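Long-range contacts in intracellular protein transport protein USO1 (Saccharomyces cerevisiae S288c, PDB 6LSU), which is required for protein transport from the endoplasmic reticulum to the Golgi complex, acting as a homodimeric membrane tether with globular heads and a coiled-coil tail: residues 212-217 with 257-262; 224-229 with 265-270; 252-257 with 303-308; 344-349 with 406-411; 364-369 with 431-436. All blocks are in the same frame, centred on the assembly; numbering follows the deposited sequence.

Interaction 1: residues 212-217 with 257-262; sequences LLLMAV and LSLINN
M215 and L259 carry this contact, their side chains crossing obliquely between two neighbouring helices. The methionine holds CG anti to its carbonyl carbon (chi1 -82°), which lays M215 CG against L259 CB at 3.7 Å. Farther out, M215 SD comes to S258 CB at 4.1 Å, and the bend at chi3 keeps CE beside the same atom. Serine suits this place, since its short side chain lets the long thioether pass close beside the helix. L259 divides its work between two methyls. L259 CD2 rests on L214 CB at 3.8 Å, while L259 CD1 reaches the peptide link ahead of the methionine, 3.8 Å from M215 N. Helix 204-218 of ARM 3 and helix 251-264 of ARM 4 are the last helices of successive repeats, and they run nearly parallel, with segment axes 9.3 Å apart and inclined by 22°, as stacked helices of an armadillo superhelix do. An alanine at M215 would remove CG, SD and CE and would probably open a gap beside L259 CB and S258 CB. Y117, from a loop, also packs on M215 and S258. One turn after S258, N262 brings ND2 to 3.8 Å from M215 O; the hydrogen bond found for N262 ND2 goes to N114 O.

Interaction 2: residues 224-229 with 265-270; sequences VQKLVA and KYNTSN
Q225 reaches out from helix 222-229 to the turn at K265 and N267. Q225 CB lies beside N267 ND2 (3.2 Å) and N270 ND2; CG passes N267 ND2 more loosely. Next along the chain, Q225 CD is 3.5 Å from N267 ND2, with K265 O farther off. At the tip the two sides of the amide part company. Q225 OE1 accepts from N267 ND2 at 3.1 Å, the donor standing above the carbonyl plane and the two amide planes 76° apart. Q225 NE2 gives a nearly straight bond (175°) to K265 O at 3.2 Å, and it also bonds N262 O. Asparagine suits position 267 because it is the N-cap of helix 268-276, the opening helix of ARM 5: while ND2 serves Q225, N267 OD1 accepts from N270 N at 3.1 Å and from S269 OG on the opposite face. N270 ND2 donates to Q225 O at 3.1 Å and is also bonded to I263 O. Q225 O also takes the helical bond from A229 N, and its two donors come from opposite faces.

Interaction 3: residues 252-257 with 303-308; sequences VVNDCL and RIVNIN
Successive armadillo repeats stack here through their last helices, 251-264 of ARM 4 and 301-317 of ARM 5, where N254 meets N306. The segment axes pass 9.5 Å apart at only 19°, and the CA atoms of N254 and N306 come within 5.5 Å of each other. N306 is the central side chain. With CG anti to the carbonyl carbon (chi1 -72°), CG is set near helix 251-264, and N306 OD1 lies 3.4 Å from N254 CB. The side chains of N306 and V253 cross at about a right angle, with N306 ND2 3.7 Å from V253 CG1. Asparagine suits this buried place because both ends find partners outside the segments: OD1 accepts from Q302 NE2, and ND2 bonds L247 O. N254 sets its amide plane 79° from that of N306 and brings N254 OD1 to 3.6 Å from V305 CG1. The same OD1 accepts from Q302 NE2, which thus links the two asparagines. An alanine at N254 would take away this acceptor and would probably leave V305 CG1 facing a gap and Q302 with only N306 of this pair. One turn on, L257 CD1 lies 3.6 Å from N306 O and also touches N306 CB. Near-parallel packing of equivalent helices from adjacent repeats is characteristic of alpha-solenoids such as the armadillo superhelix.

Interaction 4: residues 344-349 with 406-411; sequences LAFFHN and SILINW
F346 and W411 form an edge-to-face pair, the edge of F346 directed at a face of the tryptophan six-membered ring. The centroids are 5.3 Å apart and the planes stand at 76°. F346 is the last helical residue of helix 337-346, and with CG anti to its carbonyl carbon (chi1 -59°) its ring leans across to helix 404-414. F346 CD1 lies 3.8 Å from W411 CH2, over the indole face and offset toward the rim. On that same face sits I407 CG2, itself 3.8 Å from F346 CD1, so the branched isoleucine fills the corner between the two rings. The far end of the phenylalanine, F346 CZ, meets L408 CD2 at 3.7 Å, in the plane of the ring, while A345 CB lies over the centre of one of its faces. At the indole edge, A345 O is 3.5 Å from W411 CZ3. Y383 of strand 380-384 also touches F346 and I407. Aromatic and branched side chains packed between helices of successive repeats, here ARM 6 and ARM 7, make up the continuous apolar core of an armadillo fold.

Interaction 5: residues 364-369 with 431-436; sequences NMVRSN and LKAYFM
R367 and A433 bring their CA atoms to 4.1 Å where two helices end, R367 and M436 each being the first residue to leave helical geometry, and a type II turn runs from V366 to N369. Such nearness needs a small residue, and alanine supplies it: A433 CB lies 4.0 Å from V366 CG2 on one hand and 3.7 Å from R367 NH1 on the other. Helices 354-366 and 421-435 lie at the ends of the ARM 6 and ARM 7 ranges, so adjacent armadillo repeats join here at the C-terminal ends of their last helices. Past the alanine, R367 holds CG anti to its backbone N (chi1 -175°) and lies side by side with M436, pointing the same way. Its aliphatic part meets M436, R367 CD being 4.1 Å from M436 CE. S368, in the turn, sets OG 3.6 Å from M436 CG; its short side chain fits beside the methionine. The carbonyl oxygens of A433 and M436 both accept from Q373 NE2 of helix 370-376.

Interactions 1 and 3 both use helix 251-264 of ARM 4, share L257 and have centres 12 Å apart: one packs that helix on ARM 3, the other on ARM 5. Interaction 2 lies at the next pair of helices along the chain, about 11 Å from interaction 1 between centres, and the two are joined by N262 O and Q225 NE2 at 2.6 Å, a probable hydrogen bond. Interactions 4 and 5 are paired likewise at the ARM 6 and ARM 7 junction, centres about 17 Å apart, with L408 CB 3.9 Å from L431 CG. The two groups are joined where I307 CD1 meets L344 CD1 at 3.6 Å. The five contacts are spread over the joints from ARM 3 to ARM 7.

Interaction 1: residues 212-217 with 257-262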
# COMPACT_ATOMS: atom_id res chain seq x y z
N LEU A 212 -20.47 -11.71 -1.77
CA LEU A 212 -19.57 -12.53 -0.92
C LEU A 212 -19.20 -13.82 -1.66
O LEU A 212 -18.00 -14.14 -1.64
CB LEU A 212 -20.22 -12.79 0.43
CG LEU A 212 -20.42 -11.53 1.27
CD1 LEU A 212 -21.04 -11.82 2.61
CD2 LEU A 212 -19.07 -10.84 1.47
N LEU A 213 -20.16 -14.52 -2.28
CA LEU A 213 -19.87 -15.85 -2.89
C LEU A 213 -19.05 -15.54 -4.15
O LEU A 213 -18.02 -16.22 -4.45
CB LEU A 213 -21.18 -16.60 -3.17
CG LEU A 213 -21.05 -17.90 -3.98
CD1 LEU A 213 -20.19 -18.91 -3.25
CD2 LEU A 213 -22.41 -18.54 -4.30
N LEU A 214 -19.43 -14.47 -4.84
CA LEU A 214 -18.65 -14.09 -6.03
C LEU A 214 -17.21 -13.77 -5.61
O LEU A 214 -16.28 -14.19 -6.31
CB LEU A 214 -19.37 -12.92 -6.69
CG LEU A 214 -20.54 -13.35 -7.56
CD1 LEU A 214 -21.45 -12.17 -7.86
CD2 LEU A 214 -20.03 -13.96 -8.87
N MET A 215 -17.01 -13.06 -4.48
CA MET A 215 -15.64 -12.78 -3.99
C MET A 215 -14.87 -14.09 -3.84
O MET A 215 -13.71 -14.13 -4.28
CB MET A 215 -15.66 -12.08 -2.64
CG MET A 215 -15.89 -10.58 -2.70
SD MET A 215 -16.19 -9.93 -1.04
CE MET A 215 -14.66 -10.52 -0.32
N ALA A 216 -15.46 -15.09 -3.19
CA ALA A 216 -14.88 -16.41 -2.88
C ALA A 216 -14.50 -17.14 -4.15
O ALA A 216 -13.46 -17.74 -4.19
CB ALA A 216 -15.86 -17.26 -2.13
N VAL A 217 -15.35 -17.08 -5.15
CA VAL A 217 -15.21 -17.94 -6.34
C VAL A 217 -14.14 -17.34 -7.29
O VAL A 217 -13.28 -18.14 -7.79
CB VAL A 217 -16.58 -18.17 -6.99
CG1 VAL A 217 -16.45 -18.60 -8.42
CG2 VAL A 217 -17.38 -19.19 -6.21
N LEU A 257 -16.56 -3.21 -3.68
CA LEU A 257 -15.18 -2.77 -4.04
C LEU A 257 -14.22 -3.97 -3.97
O LEU A 257 -13.38 -4.13 -4.85
CB LEU A 257 -14.75 -1.60 -3.14
CG LEU A 257 -15.61 -0.33 -3.28
CD1 LEU A 257 -15.49 0.53 -2.04
CD2 LEU A 257 -15.23 0.43 -4.53
N SER A 258 -14.34 -4.79 -2.94
CA SER A 258 -13.44 -5.93 -2.67
C SER A 258 -13.56 -6.92 -3.84
O SER A 258 -12.53 -7.50 -4.28
CB SER A 258 -13.81 -6.58 -1.38
OG SER A 258 -12.65 -6.84 -0.64
N LEU A 259 -14.79 -7.11 -4.33
CA LEU A 259 -15.03 -8.00 -5.48
C LEU A 259 -14.45 -7.34 -6.75
O LEU A 259 -13.70 -8.03 -7.49
CB LEU A 259 -16.54 -8.31 -5.60
CG LEU A 259 -16.92 -9.06 -6.86
CD1 LEU A 259 -16.13 -10.36 -6.96
CD2 LEU A 259 -18.42 -9.29 -6.92
N ILE A 260 -14.69 -6.05 -6.99
CA ILE A 260 -14.03 -5.37 -8.14
C ILE A 260 -12.52 -5.59 -8.04
O ILE A 260 -11.89 -5.79 -9.09
CB ILE A 260 -14.37 -3.88 -8.21
CG1 ILE A 260 -15.85 -3.62 -8.37
CG2 ILE A 260 -13.59 -3.22 -9.35
CD1 ILE A 260 -16.17 -2.12 -8.59
N ASN A 261 -11.97 -5.56 -6.83
CA ASN A 261 -10.52 -5.70 -6.63
C ASN A 261 -10.10 -7.11 -7.06
O ASN A 261 -9.14 -7.20 -7.82
CB ASN A 261 -10.13 -5.36 -5.18
CG ASN A 261 -8.64 -5.40 -4.95
OD1 ASN A 261 -8.04 -6.49 -5.01
ND2 ASN A 261 -8.05 -4.24 -4.73
N ASN A 262 -10.78 -8.15 -6.59
CA ASN A 262 -10.41 -9.56 -6.86
C ASN A 262 -10.59 -9.88 -8.36
O ASN A 262 -9.84 -10.75 -8.86
CB ASN A 262 -11.22 -10.53 -6.01
CG ASN A 262 -10.83 -10.56 -4.55
OD1 ASN A 262 -9.70 -10.29 -4.18
ND2 ASN A 262 -11.77 -10.92 -3.71

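Interaction 2: residues 224-229 with 265-270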
# COMPACT_ATOMS: atom_id res chain seq x y z
N VAL A 224 -12.19 -18.02 -13.59
CA VAL A 224 -13.45 -17.40 -13.06
C VAL A 224 -13.38 -15.86 -13.19
O VAL A 224 -14.46 -15.23 -13.27
CB VAL A 224 -13.76 -17.81 -11.61
CG1 VAL A 224 -15.08 -17.23 -11.14
CG2 VAL A 224 -13.76 -19.31 -11.40
N GLN A 225 -12.19 -15.26 -13.14
CA GLN A 225 -12.05 -13.77 -13.24
C GLN A 225 -12.56 -13.34 -14.61
O GLN A 225 -13.37 -12.42 -14.65
CB GLN A 225 -10.61 -13.28 -13.09
CG GLN A 225 -10.05 -13.42 -11.67
CD GLN A 225 -8.68 -12.79 -11.55
OE1 GLN A 225 -7.68 -13.26 -12.07
NE2 GLN A 225 -8.61 -11.65 -10.91
N LYS A 226 -12.12 -14.05 -15.66
CA LYS A 226 -12.51 -13.76 -17.08
C LYS A 226 -13.99 -14.14 -17.24
O LYS A 226 -14.78 -13.32 -17.78
CB LYS A 226 -11.53 -14.43 -18.05
CG LYS A 226 -10.10 -13.87 -18.03
CD LYS A 226 -9.79 -12.77 -19.07
CE LYS A 226 -10.59 -11.49 -18.89
NZ LYS A 226 -10.57 -10.59 -20.08
N LEU A 227 -14.39 -15.27 -16.69
CA LEU A 227 -15.81 -15.72 -16.75
C LEU A 227 -16.75 -14.67 -16.14
O LEU A 227 -17.85 -14.47 -16.72
CB LEU A 227 -15.94 -17.06 -16.02
CG LEU A 227 -15.85 -18.27 -16.94
CD1 LEU A 227 -15.77 -19.55 -16.14
CD2 LEU A 227 -17.04 -18.29 -17.90
N VAL A 228 -16.35 -14.06 -15.01
CA VAL A 228 -17.24 -13.11 -14.28
C VAL A 228 -17.27 -11.80 -15.07
O VAL A 228 -18.37 -11.23 -15.26
CB VAL A 228 -16.79 -12.89 -12.82
CG1 VAL A 228 -17.35 -11.61 -12.26
CG2 VAL A 228 -17.19 -14.07 -11.94
N ALA A 229 -16.09 -11.36 -15.54
CA ALA A 229 -15.90 -10.11 -16.29
C ALA A 229 -16.84 -10.04 -17.50
O ALA A 229 -17.31 -8.94 -17.79
CB ALA A 229 -14.46 -10.00 -16.72
N LYS A 265 -7.18 -7.84 -9.91
CA LYS A 265 -5.82 -8.17 -9.39
C LYS A 265 -5.21 -9.17 -10.36
O LYS A 265 -5.79 -10.23 -10.56
CB LYS A 265 -5.89 -8.73 -7.96
CG LYS A 265 -4.66 -8.42 -7.10
CD LYS A 265 -4.90 -7.31 -6.08
CE LYS A 265 -3.68 -6.78 -5.35
NZ LYS A 265 -4.06 -5.69 -4.41
N TYR A 266 -4.11 -8.79 -11.00
CA TYR A 266 -3.21 -9.68 -11.79
C TYR A 266 -3.82 -10.05 -13.15
O TYR A 266 -3.28 -10.94 -13.86
CB TYR A 266 -2.90 -10.95 -11.01
CG TYR A 266 -2.32 -10.70 -9.65
CD1 TYR A 266 -1.34 -9.74 -9.46
CD2 TYR A 266 -2.74 -11.43 -8.54
CE1 TYR A 266 -0.78 -9.51 -8.20
CE2 TYR A 266 -2.19 -11.22 -7.29
CZ TYR A 266 -1.22 -10.25 -7.11
OH TYR A 266 -0.69 -10.02 -5.88
N ASN A 267 -4.89 -9.37 -13.54
CA ASN A 267 -5.66 -9.70 -14.75
C ASN A 267 -5.67 -8.45 -15.63
O ASN A 267 -6.67 -7.68 -15.57
CB ASN A 267 -7.05 -10.20 -14.35
CG ASN A 267 -7.67 -11.10 -15.39
OD1 ASN A 267 -7.73 -10.76 -16.57
ND2 ASN A 267 -8.16 -12.25 -14.95
N THR A 268 -4.59 -8.28 -16.42
CA THR A 268 -4.36 -7.07 -17.26
C THR A 268 -5.55 -6.94 -18.21
O THR A 268 -6.15 -5.84 -18.30
CB THR A 268 -2.97 -7.12 -17.92
OG1 THR A 268 -2.71 -8.44 -18.37
CG2 THR A 268 -1.84 -6.80 -16.96
N SER A 269 -5.93 -8.04 -18.84
CA SER A 269 -7.07 -8.05 -19.79
C SER A 269 -8.28 -7.49 -19.04
O SER A 269 -8.93 -6.56 -19.54
CB SER A 269 -7.33 -9.43 -20.35
OG SER A 269 -6.89 -10.45 -19.45
N ASN A 270 -8.56 -8.03 -17.85
CA ASN A 270 -9.70 -7.54 -17.02
C ASN A 270 -9.52 -6.05 -16.70
O ASN A 270 -10.53 -5.30 -16.68
CB ASN A 270 -9.85 -8.42 -15.78
CG ASN A 270 -10.86 -9.53 -15.97
OD1 ASN A 270 -11.41 -9.66 -17.05
ND2 ASN A 270 -11.14 -10.28 -14.92

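Interaction 3: residues 252-257 with 303-308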
# COMPACT_ATOMS: atom_id res chain seq x y z
N VAL A 252 -21.57 -3.57 2.39
CA VAL A 252 -21.95 -4.01 1.02
C VAL A 252 -21.05 -3.30 -0.00
O VAL A 252 -20.56 -3.99 -0.92
CB VAL A 252 -23.45 -3.80 0.73
CG1 VAL A 252 -23.79 -4.19 -0.70
CG2 VAL A 252 -24.29 -4.62 1.68
N VAL A 253 -20.79 -2.00 0.18
CA VAL A 253 -19.84 -1.24 -0.69
C VAL A 253 -18.42 -1.80 -0.55
O VAL A 253 -17.77 -1.92 -1.57
CB VAL A 253 -19.89 0.26 -0.39
CG1 VAL A 253 -18.80 1.00 -1.10
CG2 VAL A 253 -21.25 0.79 -0.77
N ASN A 254 -18.00 -2.13 0.66
CA ASN A 254 -16.68 -2.77 0.92
C ASN A 254 -16.61 -4.09 0.13
O ASN A 254 -15.62 -4.32 -0.60
CB ASN A 254 -16.49 -3.04 2.41
CG ASN A 254 -15.05 -3.11 2.82
OD1 ASN A 254 -14.74 -2.92 3.98
ND2 ASN A 254 -14.15 -3.34 1.91
N ASP A 255 -17.67 -4.90 0.22
CA ASP A 255 -17.79 -6.17 -0.56
C ASP A 255 -17.73 -5.83 -2.06
O ASP A 255 -16.84 -6.34 -2.73
CB ASP A 255 -19.04 -6.96 -0.18
CG ASP A 255 -19.21 -7.18 1.34
OD1 ASP A 255 -20.36 -7.25 1.77
OD2 ASP A 255 -18.20 -7.30 2.09
N CYS A 256 -18.57 -4.92 -2.55
CA CYS A 256 -18.59 -4.54 -3.98
C CYS A 256 -17.19 -4.14 -4.42
O CYS A 256 -16.69 -4.80 -5.40
CB CYS A 256 -19.57 -3.41 -4.25
SG CYS A 256 -21.28 -3.98 -4.18
N LEU A 257 -16.56 -3.21 -3.68
CA LEU A 257 -15.18 -2.77 -4.04
C LEU A 257 -14.22 -3.97 -3.97
O LEU A 257 -13.38 -4.13 -4.85
CB LEU A 257 -14.75 -1.60 -3.14
CG LEU A 257 -15.61 -0.33 -3.28
CD1 LEU A 257 -15.49 0.53 -2.04
CD2 LEU A 257 -15.23 0.43 -4.53
N ARG A 303 -15.59 4.15 6.04
CA ARG A 303 -15.47 5.01 4.82
C ARG A 303 -14.00 5.15 4.43
O ARG A 303 -13.71 5.15 3.22
CB ARG A 303 -16.10 6.36 5.09
CG ARG A 303 -17.56 6.20 5.49
CD ARG A 303 -18.12 7.45 6.03
NE ARG A 303 -19.52 7.21 6.21
CZ ARG A 303 -20.42 8.15 6.27
NH1 ARG A 303 -20.06 9.41 6.22
NH2 ARG A 303 -21.68 7.79 6.38
N ILE A 304 -13.10 5.15 5.41
CA ILE A 304 -11.62 5.14 5.19
C ILE A 304 -11.23 3.91 4.37
O ILE A 304 -10.49 4.06 3.36
CB ILE A 304 -10.84 5.21 6.51
CG1 ILE A 304 -10.97 6.63 7.09
CG2 ILE A 304 -9.37 4.78 6.32
CD1 ILE A 304 -10.46 6.79 8.53
N VAL A 305 -11.69 2.74 4.82
CA VAL A 305 -11.41 1.44 4.14
C VAL A 305 -12.05 1.46 2.75
O VAL A 305 -11.41 0.97 1.85
CB VAL A 305 -11.92 0.25 4.96
CG1 VAL A 305 -11.66 -1.10 4.24
CG2 VAL A 305 -11.32 0.22 6.35
N ASN A 306 -13.26 2.00 2.58
CA ASN A 306 -13.94 1.98 1.26
C ASN A 306 -13.04 2.81 0.33
O ASN A 306 -12.62 2.34 -0.73
CB ASN A 306 -15.40 2.45 1.32
CG ASN A 306 -16.35 1.47 1.99
OD1 ASN A 306 -16.00 0.33 2.28
ND2 ASN A 306 -17.57 1.93 2.23
N ILE A 307 -12.68 4.02 0.74
CA ILE A 307 -11.98 4.89 -0.23
C ILE A 307 -10.63 4.24 -0.53
O ILE A 307 -10.15 4.35 -1.68
CB ILE A 307 -11.86 6.36 0.21
CG1 ILE A 307 -11.54 7.26 -1.00
CG2 ILE A 307 -10.84 6.57 1.34
CD1 ILE A 307 -11.86 8.75 -0.75
N ASN A 308 -9.99 3.60 0.46
CA ASN A 308 -8.62 3.12 0.26
C ASN A 308 -8.72 1.96 -0.73
O ASN A 308 -7.82 1.77 -1.60
CB ASN A 308 -7.97 2.80 1.60
CG ASN A 308 -7.23 3.96 2.25
OD1 ASN A 308 -7.04 5.04 1.68
ND2 ASN A 308 -6.82 3.75 3.49

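Interaction 4: residues 344-349 with 406-411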
# COMPACT_ATOMS: atom_id res chain seq x y z
N LEU A 344 -7.84 14.42 -3.01
CA LEU A 344 -7.90 13.59 -1.78
C LEU A 344 -6.57 13.72 -1.01
O LEU A 344 -6.60 13.70 0.23
CB LEU A 344 -8.20 12.13 -2.14
CG LEU A 344 -9.62 11.85 -2.65
CD1 LEU A 344 -9.74 10.41 -3.09
CD2 LEU A 344 -10.69 12.13 -1.61
N ALA A 345 -5.44 13.82 -1.74
CA ALA A 345 -4.11 13.94 -1.10
C ALA A 345 -4.05 15.28 -0.32
O ALA A 345 -3.58 15.24 0.77
CB ALA A 345 -3.00 13.78 -2.14
N PHE A 346 -4.62 16.38 -0.82
CA PHE A 346 -4.32 17.78 -0.39
C PHE A 346 -5.48 18.42 0.39
O PHE A 346 -5.28 19.36 1.11
CB PHE A 346 -3.91 18.68 -1.55
CG PHE A 346 -2.68 18.16 -2.27
CD1 PHE A 346 -1.54 17.83 -1.57
CD2 PHE A 346 -2.67 18.00 -3.65
CE1 PHE A 346 -0.42 17.33 -2.21
CE2 PHE A 346 -1.54 17.50 -4.29
CZ PHE A 346 -0.43 17.12 -3.56
N PHE A 347 -6.68 17.91 0.27
CA PHE A 347 -7.86 18.56 0.86
C PHE A 347 -7.68 18.48 2.37
O PHE A 347 -7.06 17.49 2.89
CB PHE A 347 -9.10 17.80 0.40
CG PHE A 347 -10.45 18.37 0.75
CD1 PHE A 347 -10.89 19.57 0.20
CD2 PHE A 347 -11.35 17.63 1.51
CE1 PHE A 347 -12.16 20.06 0.50
CE2 PHE A 347 -12.62 18.12 1.81
CZ PHE A 347 -13.03 19.33 1.30
N HIS A 348 -8.31 19.42 3.06
CA HIS A 348 -8.10 19.55 4.52
C HIS A 348 -8.80 18.39 5.25
O HIS A 348 -8.22 17.86 6.21
CB HIS A 348 -8.48 20.96 4.98
CG HIS A 348 -9.92 21.26 4.86
ND1 HIS A 348 -10.47 21.77 3.68
CD2 HIS A 348 -10.94 21.06 5.73
CE1 HIS A 348 -11.77 21.92 3.84
NE2 HIS A 348 -12.08 21.51 5.11
N ASN A 349 -10.04 18.06 4.86
CA ASN A 349 -10.88 17.09 5.63
C ASN A 349 -10.66 15.69 5.04
O ASN A 349 -11.55 15.20 4.38
CB ASN A 349 -12.34 17.53 5.64
CG ASN A 349 -13.25 16.55 6.34
OD1 ASN A 349 -12.98 16.18 7.48
ND2 ASN A 349 -14.32 16.13 5.66
N SER A 406 5.11 22.30 -5.87
CA SER A 406 5.39 23.18 -4.70
C SER A 406 4.79 22.59 -3.41
O SER A 406 5.56 22.42 -2.44
CB SER A 406 4.88 24.60 -4.99
OG SER A 406 5.69 25.17 -6.01
N ILE A 407 3.50 22.23 -3.37
CA ILE A 407 2.87 21.64 -2.15
C ILE A 407 3.62 20.37 -1.73
O ILE A 407 3.78 20.13 -0.60
CB ILE A 407 1.38 21.34 -2.33
CG1 ILE A 407 0.62 22.57 -2.82
CG2 ILE A 407 0.77 20.82 -1.02
CD1 ILE A 407 -0.82 22.34 -2.85
N LEU A 408 4.03 19.53 -2.66
CA LEU A 408 4.72 18.29 -2.32
C LEU A 408 6.00 18.65 -1.55
O LEU A 408 6.24 18.10 -0.50
CB LEU A 408 5.02 17.49 -3.59
CG LEU A 408 3.79 16.85 -4.22
CD1 LEU A 408 4.19 16.10 -5.47
CD2 LEU A 408 3.09 15.87 -3.29
N ILE A 409 6.78 19.55 -2.11
CA ILE A 409 8.11 19.94 -1.56
C ILE A 409 7.89 20.58 -0.21
O ILE A 409 8.59 20.27 0.72
CB ILE A 409 8.83 20.86 -2.55
CG1 ILE A 409 9.20 20.05 -3.80
CG2 ILE A 409 10.05 21.45 -1.86
CD1 ILE A 409 9.80 20.88 -4.93
N ASN A 410 6.84 21.38 -0.12
CA ASN A 410 6.54 22.05 1.14
C ASN A 410 6.17 21.00 2.18
O ASN A 410 6.64 21.09 3.32
CB ASN A 410 5.44 23.07 0.88
CG ASN A 410 5.04 23.68 2.19
OD1 ASN A 410 4.16 23.15 2.86
ND2 ASN A 410 5.81 24.68 2.56
N TRP A 411 5.32 20.06 1.83
CA TRP A 411 4.79 19.07 2.80
C TRP A 411 5.93 18.18 3.22
O TRP A 411 6.12 18.00 4.45
CB TRP A 411 3.64 18.25 2.22
CG TRP A 411 2.33 18.96 2.35
CD1 TRP A 411 2.13 20.28 2.51
CD2 TRP A 411 1.04 18.36 2.27
NE1 TRP A 411 0.79 20.56 2.54
CE2 TRP A 411 0.10 19.39 2.43
CE3 TRP A 411 0.59 17.05 2.11
CZ2 TRP A 411 -1.26 19.15 2.39
CZ3 TRP A 411 -0.76 16.82 2.10
CH2 TRP A 411 -1.67 17.86 2.23

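Interaction 5: residues 364-369 with 431-436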
# COMPACT_ATOMS: atom_id res chain seq x y z
N ASN A 364 1.85 5.94 -8.77
CA ASN A 364 1.69 4.83 -9.74
C ASN A 364 1.11 5.34 -11.08
O ASN A 364 1.60 4.98 -12.13
CB ASN A 364 0.78 3.78 -9.16
CG ASN A 364 1.50 2.90 -8.17
OD1 ASN A 364 2.66 2.52 -8.38
ND2 ASN A 364 0.74 2.53 -7.14
N MET A 365 0.20 6.29 -11.02
CA MET A 365 -0.41 6.92 -12.21
C MET A 365 0.61 7.66 -13.11
O MET A 365 0.36 7.71 -14.35
CB MET A 365 -1.50 7.90 -11.77
CG MET A 365 -2.63 7.16 -11.02
SD MET A 365 -4.08 8.18 -11.12
CE MET A 365 -4.40 8.52 -9.41
N VAL A 366 1.71 8.23 -12.58
CA VAL A 366 2.58 9.16 -13.37
C VAL A 366 3.98 8.61 -13.53
O VAL A 366 4.71 9.07 -14.40
CB VAL A 366 2.63 10.56 -12.76
CG1 VAL A 366 1.26 11.12 -12.52
CG2 VAL A 366 3.43 10.58 -11.49
N ARG A 367 4.34 7.61 -12.76
CA ARG A 367 5.72 7.10 -12.77
C ARG A 367 6.16 6.79 -14.20
O ARG A 367 5.62 5.90 -14.80
CB ARG A 367 5.79 5.82 -11.93
CG ARG A 367 7.22 5.29 -11.79
CD ARG A 367 7.58 4.65 -10.46
NE ARG A 367 6.38 4.10 -9.85
CZ ARG A 367 5.87 4.46 -8.69
NH1 ARG A 367 6.48 5.36 -7.96
NH2 ARG A 367 4.74 3.95 -8.26
N SER A 368 7.16 7.49 -14.71
CA SER A 368 7.89 7.09 -15.95
C SER A 368 7.07 7.30 -17.24
O SER A 368 7.25 6.52 -18.16
CB SER A 368 8.31 5.66 -15.85
OG SER A 368 9.68 5.64 -15.58
N ASN A 369 6.19 8.28 -17.27
CA ASN A 369 5.23 8.53 -18.37
C ASN A 369 5.36 10.03 -18.63
O ASN A 369 4.73 10.76 -17.84
CB ASN A 369 3.84 8.13 -17.92
CG ASN A 369 2.77 8.25 -18.98
OD1 ASN A 369 2.65 9.27 -19.68
ND2 ASN A 369 1.94 7.22 -19.05
N LEU A 431 7.01 12.76 -5.90
CA LEU A 431 8.04 13.61 -6.54
C LEU A 431 8.98 12.72 -7.34
O LEU A 431 9.44 13.17 -8.46
CB LEU A 431 8.82 14.38 -5.46
CG LEU A 431 8.17 15.70 -5.04
CD1 LEU A 431 8.80 16.20 -3.75
CD2 LEU A 431 8.31 16.76 -6.12
N LYS A 432 9.39 11.58 -6.80
CA LYS A 432 10.37 10.75 -7.56
C LYS A 432 9.65 10.14 -8.77
O LYS A 432 10.30 9.91 -9.77
CB LYS A 432 10.98 9.72 -6.63
CG LYS A 432 11.86 10.30 -5.54
CD LYS A 432 12.57 9.18 -4.82
CE LYS A 432 13.09 9.55 -3.46
NZ LYS A 432 13.70 8.35 -2.87
N ALA A 433 8.34 9.87 -8.67
CA ALA A 433 7.53 9.28 -9.74
C ALA A 433 7.42 10.34 -10.85
O ALA A 433 7.63 10.09 -12.10
CB ALA A 433 6.19 8.87 -9.21
N TYR A 434 7.23 11.57 -10.42
CA TYR A 434 7.16 12.72 -11.33
C TYR A 434 8.45 12.93 -12.13
O TYR A 434 8.43 13.25 -13.35
CB TYR A 434 6.84 13.92 -10.49
CG TYR A 434 6.99 15.23 -11.19
CD1 TYR A 434 6.10 15.60 -12.17
CD2 TYR A 434 7.92 16.16 -10.76
CE1 TYR A 434 6.15 16.86 -12.74
CE2 TYR A 434 7.98 17.43 -11.30
CZ TYR A 434 7.09 17.77 -12.31
OH TYR A 434 7.14 18.98 -12.91
N PHE A 435 9.60 12.77 -11.50
CA PHE A 435 10.87 13.06 -12.20
C PHE A 435 11.35 11.79 -12.85
O PHE A 435 12.25 11.91 -13.74
CB PHE A 435 11.96 13.52 -11.23
CG PHE A 435 11.76 14.91 -10.70
CD1 PHE A 435 11.67 16.00 -11.54
CD2 PHE A 435 11.68 15.13 -9.34
CE1 PHE A 435 11.43 17.27 -11.04
CE2 PHE A 435 11.43 16.41 -8.83
CZ PHE A 435 11.31 17.47 -9.68
N MET A 436 10.83 10.63 -12.45
CA MET A 436 11.45 9.35 -12.91
C MET A 436 11.62 9.34 -14.42
O MET A 436 10.61 9.55 -15.13
CB MET A 436 10.57 8.16 -12.51
CG MET A 436 11.30 6.88 -12.67
SD MET A 436 12.46 6.79 -11.34
CE MET A 436 11.33 6.26 -10.03